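Local coordinates for protein serine-threonine phosphatase 2C (Toxoplasma gondii, PDB 2I44) that probably removes phosphate from phosphoserine and phosphothreonine residues of proteins, as a metal-binding phosphatase of the PP2C family that binds calcium ions, at residues A[12-17]-A[22-27]; A[39-44]-A[70-75]. All coordinates share one frame; numbering follows the deposited sequence.

Contact 1. Residues A[12-17]-A[22-27]; sequences VPLPPT and FDAAIF
Leu14 O takes the shortest backbone bond of this contact, 2.8 Å from Ile26 N, with the N-H lying in the carbonyl plane on a lone pair. The same oxygen also meets the alpha C-H of Ala25, whose CA is 3.1 Å from Leu14 O, so two neighbouring residues of strand 22-27 converge on one acceptor. Leu14 N answers to Ile26 O at 2.9 Å, which makes Leu14 and Ile26 an antiparallel hydrogen-bonded pair. Thr17 and Ala24 form the second such pair, Thr17 N giving to Ala24 O and Ala24 N to Thr17 O. Three residue steps along 14-17 match two along 24-26: a beta bulge at Pro15 and Pro16, neither of which has an amide hydrogen to give. Inside the bulge Thr17 OG1 donates to Pro15 O at 2.7 Å. With OG1 beside its own backbone N (chi1 -55°), the hydroxyl bends back to that carbonyl, closing a bond across the corner at Pro16.

Leu14, Ala24 and Ile26, on the same face as Thr17, make the apolar part of the contact. Leu14 CB rests on Ile26 CG1 at 3.9 Å, and Leu14 CD2 reaches along to Ala24 CB at 4.3 Å; Leu42 of strand 38-43 touches all three side chains. Asp23 turns its carboxylate to Lys321 and Arg285 in salt bridges.

Strand 22-29 bonds through Asp23, Ala25 and Phe27 to strand 313-320 along its other edge. The N-terminal segment is thus attached by one bonded pair before its corner at Pro16, one after it, and an apolar face turned to Leu42, while the prolines interrupt regular pairing.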
loop_
_atom_site.group_PDB
_atom_site.type_symbol
_atom_site.label_atom_id
_atom_site.label_comp_id
_atom_site.label_asym_id
_atom_site.label_seq_id
_atom_site.Cartn_x
_atom_site.Cartn_y
_atom_site.Cartn_z
ATOM N N VAL A 12 -3.495 5.255 14.064
ATOM C CA VAL A 12 -4.878 5.596 14.383
ATOM C C VAL A 12 -5.298 6.746 13.492
ATOM O O VAL A 12 -4.447 7.433 12.937
ATOM C CB VAL A 12 -5.030 6.051 15.860
ATOM C CG1 VAL A 12 -4.745 4.896 16.796
ATOM C CG2 VAL A 12 -4.084 7.224 16.149
ATOM N N PRO A 13 -6.616 6.964 13.337
ATOM C CA PRO A 13 -7.109 8.062 12.498
ATOM C C PRO A 13 -6.376 9.352 12.850
ATOM O O PRO A 13 -6.170 9.660 14.023
ATOM C CB PRO A 13 -8.593 8.117 12.845
ATOM C CG PRO A 13 -8.917 6.671 13.071
ATOM C CD PRO A 13 -7.737 6.184 13.894
ATOM N N LEU A 14 -5.977 10.098 11.827
ATOM C CA LEU A 14 -5.239 11.336 12.020
ATOM C C LEU A 14 -5.927 12.534 11.370
ATOM O O LEU A 14 -5.968 12.643 10.150
ATOM C CB LEU A 14 -3.832 11.185 11.427
ATOM C CG LEU A 14 -2.859 12.373 11.410
ATOM C CD1 LEU A 14 -2.348 12.657 12.815
ATOM C CD2 LEU A 14 -1.688 12.057 10.487
ATOM N N PRO A 15 -6.503 13.435 12.179
ATOM C CA PRO A 15 -7.150 14.592 11.554
ATOM C C PRO A 15 -6.055 15.453 10.918
ATOM O O PRO A 15 -4.870 15.213 11.144
ATOM C CB PRO A 15 -7.825 15.284 12.734
ATOM C CG PRO A 15 -8.189 14.127 13.622
ATOM C CD PRO A 15 -6.918 13.297 13.586
ATOM N N PRO A 16 -6.439 16.463 10.119
ATOM C CA PRO A 16 -5.500 17.369 9.444
ATOM C C PRO A 16 -4.344 17.799 10.344
ATOM O O PRO A 16 -4.543 18.558 11.285
ATOM C CB PRO A 16 -6.390 18.541 9.050
ATOM C CG PRO A 16 -7.689 17.857 8.732
ATOM C CD PRO A 16 -7.835 16.881 9.874
ATOM N N THR A 17 -3.139 17.327 10.040
ATOM C CA THR A 17 -1.952 17.646 10.837
ATOM C C THR A 17 -0.804 18.175 9.969
ATOM O O THR A 17 -0.414 17.540 8.983
ATOM C CB THR A 17 -1.470 16.395 11.602
ATOM O OG1 THR A 17 -2.548 15.877 12.392
ATOM C CG2 THR A 17 -0.298 16.735 12.509
ATOM N N PHE A 22 4.960 18.448 4.660
ATOM C CA PHE A 22 3.653 18.025 4.161
ATOM C C PHE A 22 2.587 18.050 5.239
ATOM O O PHE A 22 2.897 18.057 6.429
ATOM C CB PHE A 22 3.761 16.590 3.655
ATOM C CG PHE A 22 4.143 15.618 4.735
ATOM C CD1 PHE A 22 3.166 14.996 5.519
ATOM C CD2 PHE A 22 5.483 15.376 5.020
ATOM C CE1 PHE A 22 3.522 14.152 6.571
ATOM C CE2 PHE A 22 5.850 14.532 6.073
ATOM C CZ PHE A 22 4.867 13.920 6.848
ATOM N N ASP A 23 1.327 18.044 4.814
ATOM C CA ASP A 23 0.208 17.991 5.745
ATOM C C ASP A 23 -0.432 16.632 5.486
ATOM O O ASP A 23 -0.511 16.183 4.338
ATOM C CB ASP A 23 -0.796 19.111 5.471
ATOM C CG ASP A 23 -0.166 20.485 5.555
ATOM O OD1 ASP A 23 0.738 20.669 6.399
ATOM O OD2 ASP A 23 -0.577 21.382 4.783
ATOM N N ALA A 24 -0.870 15.960 6.541
ATOM C CA ALA A 24 -1.459 14.650 6.357
ATOM C C ALA A 24 -2.731 14.436 7.143
ATOM O O ALA A 24 -2.974 15.084 8.163
ATOM C CB ALA A 24 -0.444 13.574 6.714
ATOM N N ALA A 25 -3.541 13.511 6.647
ATOM C CA ALA A 25 -4.801 13.159 7.276
ATOM C C ALA A 25 -5.040 11.688 6.982
ATOM O O ALA A 25 -4.646 11.192 5.925
ATOM C CB ALA A 25 -5.930 13.998 6.703
ATOM N N ILE A 26 -5.665 10.986 7.918
ATOM C CA ILE A 26 -5.945 9.571 7.724
ATOM C C ILE A 26 -7.310 9.277 8.306
ATOM O O ILE A 26 -7.592 9.654 9.439
ATOM C CB ILE A 26 -4.918 8.672 8.455
ATOM C CG1 ILE A 26 -3.490 9.121 8.138
ATOM C CG2 ILE A 26 -5.102 7.218 8.031
ATOM C CD1 ILE A 26 -2.439 8.397 8.961
ATOM N N PHE A 27 -8.153 8.603 7.534
ATOM C CA PHE A 27 -9.486 8.248 7.998
ATOM C C PHE A 27 -9.832 6.851 7.506
ATOM O O PHE A 27 -9.474 6.470 6.395
ATOM C CB PHE A 27 -10.529 9.238 7.478
ATOM C CG PHE A 27 -11.854 9.142 8.184
ATOM C CD1 PHE A 27 -12.045 9.765 9.416
ATOM C CD2 PHE A 27 -12.899 8.400 7.639
ATOM C CE1 PHE A 27 -13.263 9.654 10.099
ATOM C CE2 PHE A 27 -14.123 8.282 8.314
ATOM C CZ PHE A 27 -14.302 8.911 9.545
#

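Contact 2. Residues A[39-44]-A[70-75]; sequences RFTLCP and NVKDLV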
loop_
_atom_site.group_PDB
_atom_site.type_symbol
_atom_site.label_atom_id
_atom_site.label_comp_id
_atom_site.label_asym_id
_atom_site.label_seq_id
_atom_site.Cartn_x
_atom_site.Cartn_y
_atom_site.Cartn_z
ATOM N N ARG A 39 -5.553 -1.558 7.581
ATOM C CA ARG A 39 -4.592 -1.049 8.550
ATOM C C ARG A 39 -3.733 0.015 7.865
ATOM O O ARG A 39 -3.778 0.166 6.643
ATOM C CB ARG A 39 -3.722 -2.189 9.091
ATOM C CG ARG A 39 -4.478 -3.170 9.990
ATOM C CD ARG A 39 -4.953 -2.492 11.277
ATOM N NE ARG A 39 -5.551 -3.441 12.217
ATOM C CZ ARG A 39 -6.762 -3.985 12.091
ATOM N NH1 ARG A 39 -7.538 -3.678 11.059
ATOM N NH2 ARG A 39 -7.193 -4.851 12.998
ATOM N N PHE A 40 -2.956 0.757 8.643
ATOM C CA PHE A 40 -2.117 1.795 8.063
ATOM C C PHE A 40 -1.008 2.220 9.012
ATOM O O PHE A 40 -1.070 1.982 10.221
ATOM C CB PHE A 40 -2.977 2.998 7.675
ATOM C CG PHE A 40 -3.804 3.546 8.803
ATOM C CD1 PHE A 40 -3.224 4.329 9.794
ATOM C CD2 PHE A 40 -5.170 3.290 8.869
ATOM C CE1 PHE A 40 -3.986 4.853 10.830
ATOM C CE2 PHE A 40 -5.943 3.811 9.907
ATOM C CZ PHE A 40 -5.349 4.594 10.888
ATOM N N THR A 41 -0.001 2.875 8.450
ATOM C CA THR A 41 1.148 3.305 9.219
ATOM C C THR A 41 1.691 4.605 8.656
ATOM O O THR A 41 1.837 4.752 7.447
ATOM C CB THR A 41 2.251 2.223 9.166
ATOM O OG1 THR A 41 1.766 1.018 9.778
ATOM C CG2 THR A 41 3.521 2.699 9.878
ATOM N N LEU A 42 1.968 5.556 9.539
ATOM C CA LEU A 42 2.524 6.830 9.126
ATOM C C LEU A 42 3.659 7.207 10.070
ATOM O O LEU A 42 3.457 7.315 11.279
ATOM C CB LEU A 42 1.443 7.924 9.132
ATOM C CG LEU A 42 1.816 9.271 8.491
ATOM C CD1 LEU A 42 0.569 10.097 8.254
ATOM C CD2 LEU A 42 2.785 10.023 9.373
ATOM N N CYS A 43 4.854 7.384 9.516
ATOM C CA CYS A 43 6.018 7.777 10.310
ATOM C C CYS A 43 6.417 9.192 9.874
ATOM O O CYS A 43 7.134 9.368 8.893
ATOM C CB CYS A 43 7.171 6.802 10.073
ATOM S SG CYS A 43 8.582 7.044 11.182
ATOM N N PRO A 44 5.956 10.220 10.607
ATOM C CA PRO A 44 6.248 11.626 10.300
ATOM C C PRO A 44 7.723 12.019 10.182
ATOM O O PRO A 44 8.088 12.827 9.326
ATOM C CB PRO A 44 5.513 12.379 11.409
ATOM C CG PRO A 44 5.574 11.430 12.549
ATOM C CD PRO A 44 5.261 10.104 11.901
ATOM N N ASN A 70 -0.303 -7.003 11.762
ATOM C CA ASN A 70 1.105 -7.175 12.079
ATOM C C ASN A 70 2.079 -6.508 11.113
ATOM O O ASN A 70 2.981 -5.780 11.543
ATOM C CB ASN A 70 1.423 -8.666 12.190
ATOM C CG ASN A 70 0.885 -9.272 13.470
ATOM O OD1 ASN A 70 1.487 -9.127 14.531
ATOM N ND2 ASN A 70 -0.266 -9.934 13.381
ATOM N N VAL A 71 1.904 -6.743 9.816
ATOM C CA VAL A 71 2.818 -6.164 8.836
ATOM C C VAL A 71 2.982 -4.662 9.023
ATOM O O VAL A 71 4.041 -4.112 8.730
ATOM C CB VAL A 71 2.362 -6.462 7.375
ATOM C CG1 VAL A 71 1.416 -5.383 6.876
ATOM C CG2 VAL A 71 3.580 -6.594 6.466
ATOM N N LYS A 72 1.947 -4.002 9.536
ATOM C CA LYS A 72 1.996 -2.558 9.733
ATOM C C LYS A 72 3.076 -2.126 10.722
ATOM O O LYS A 72 3.572 -1.006 10.647
ATOM C CB LYS A 72 0.648 -2.030 10.227
ATOM C CG LYS A 72 0.507 -2.092 11.730
ATOM C CD LYS A 72 -0.831 -1.599 12.199
ATOM C CE LYS A 72 -0.909 -1.681 13.715
ATOM N NZ LYS A 72 -2.253 -1.303 14.206
ATOM N N ASP A 73 3.422 -3.005 11.657
ATOM C CA ASP A 73 4.435 -2.694 12.659
ATOM C C ASP A 73 5.799 -3.242 12.252
ATOM O O ASP A 73 6.790 -3.039 12.950
ATOM C CB ASP A 73 4.046 -3.281 14.029
ATOM C CG ASP A 73 2.649 -2.860 14.486
ATOM O OD1 ASP A 73 2.351 -1.646 14.520
ATOM O OD2 ASP A 73 1.848 -3.755 14.826
ATOM N N LEU A 74 5.851 -3.935 11.121
ATOM C CA LEU A 74 7.107 -4.506 10.653
ATOM C C LEU A 74 7.820 -3.701 9.574
ATOM O O LEU A 74 9.045 -3.767 9.454
ATOM C CB LEU A 74 6.872 -5.924 10.125
ATOM C CG LEU A 74 6.263 -6.955 11.081
ATOM C CD1 LEU A 74 6.089 -8.289 10.346
ATOM C CD2 LEU A 74 7.161 -7.130 12.303
ATOM N N VAL A 75 7.064 -2.945 8.785
ATOM C CA VAL A 75 7.647 -2.176 7.691
ATOM C C VAL A 75 8.687 -1.118 8.045
ATOM O O VAL A 75 9.748 -1.078 7.429
ATOM C CB VAL A 75 6.547 -1.514 6.812
ATOM C CG1 VAL A 75 5.786 -2.593 6.055
ATOM C CG2 VAL A 75 5.593 -0.705 7.672
#
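Thr41 OG1 donates to Lys72 O at 2.8 Å, the one hydrogen bond joining strand 39-43 to helix 70-75, although the hydroxyl's position is somewhat uncertain. This is helix-on-sheet packing on the outer layer of the PP2C alpha-beta-beta-alpha sandwich: the two segment axes run nearly parallel, 18° apart, and approach to 7.8 Å. A chi1 of -63° turns OG1 toward the helix, where Thr41 OG1 also lies 3.3 Å from Lys72 CB, a contact subject to the same doubt.

Beyond CG the Lys72 chain is fully extended, and it runs transverse to the strand, past its edge: its CD passes Phe40 O at 4.1 Å, and its ammonium ends near Arg39. There NZ lies at the edge of the guanidinium, near its plane. Two like charges come close here, and Glu69, on the same helix just before Asn70, probably eases the repulsion. Glu69 OE1 forms a salt bridge with Arg39 NE and a long, weak ion pair with Lys72 NZ. Gln36 O takes a hydrogen bond from Arg39 NH1, a second anchor that would limit the guanidinium's rotation.

Outside this shell, Thr41 and Val71 both touch Phe59 of strand 53-62, and Val75 packs on Phe55 of that strand. The Arg39 side chain is about 9 Å from a bound calcium ion, too far to coordinate it. At the polar end of the contact, Lys72 NZ stands 4.2 Å from Arg39 CD and 4.4 Å from Arg39 NE.

In the fold
Contact 1 closes before contact 2 opens along the chain, and their centres lie 14 Å apart. Their strands belong to opposing sheets of the PP2C sandwich: strand 22-29 lies in one, and strand 38-43, the next strand in sequence, in the other. The two meet in the interior, where Ile26 CD1 is 3.5 Å from Leu42 CD1 and the Phe40 ring packs against the backbone of Val12 and Pro13. Strand 38-43 thus turns one side to contact 1 and the other to helix 66-80, so that the sheet of 22-29, with 17-19 at its edge, the sheet of 38-43 and helix 66-80 lie in successive layers. Contact 1 lies away from the calcium sites, whereas Arg39 brings contact 2 near them.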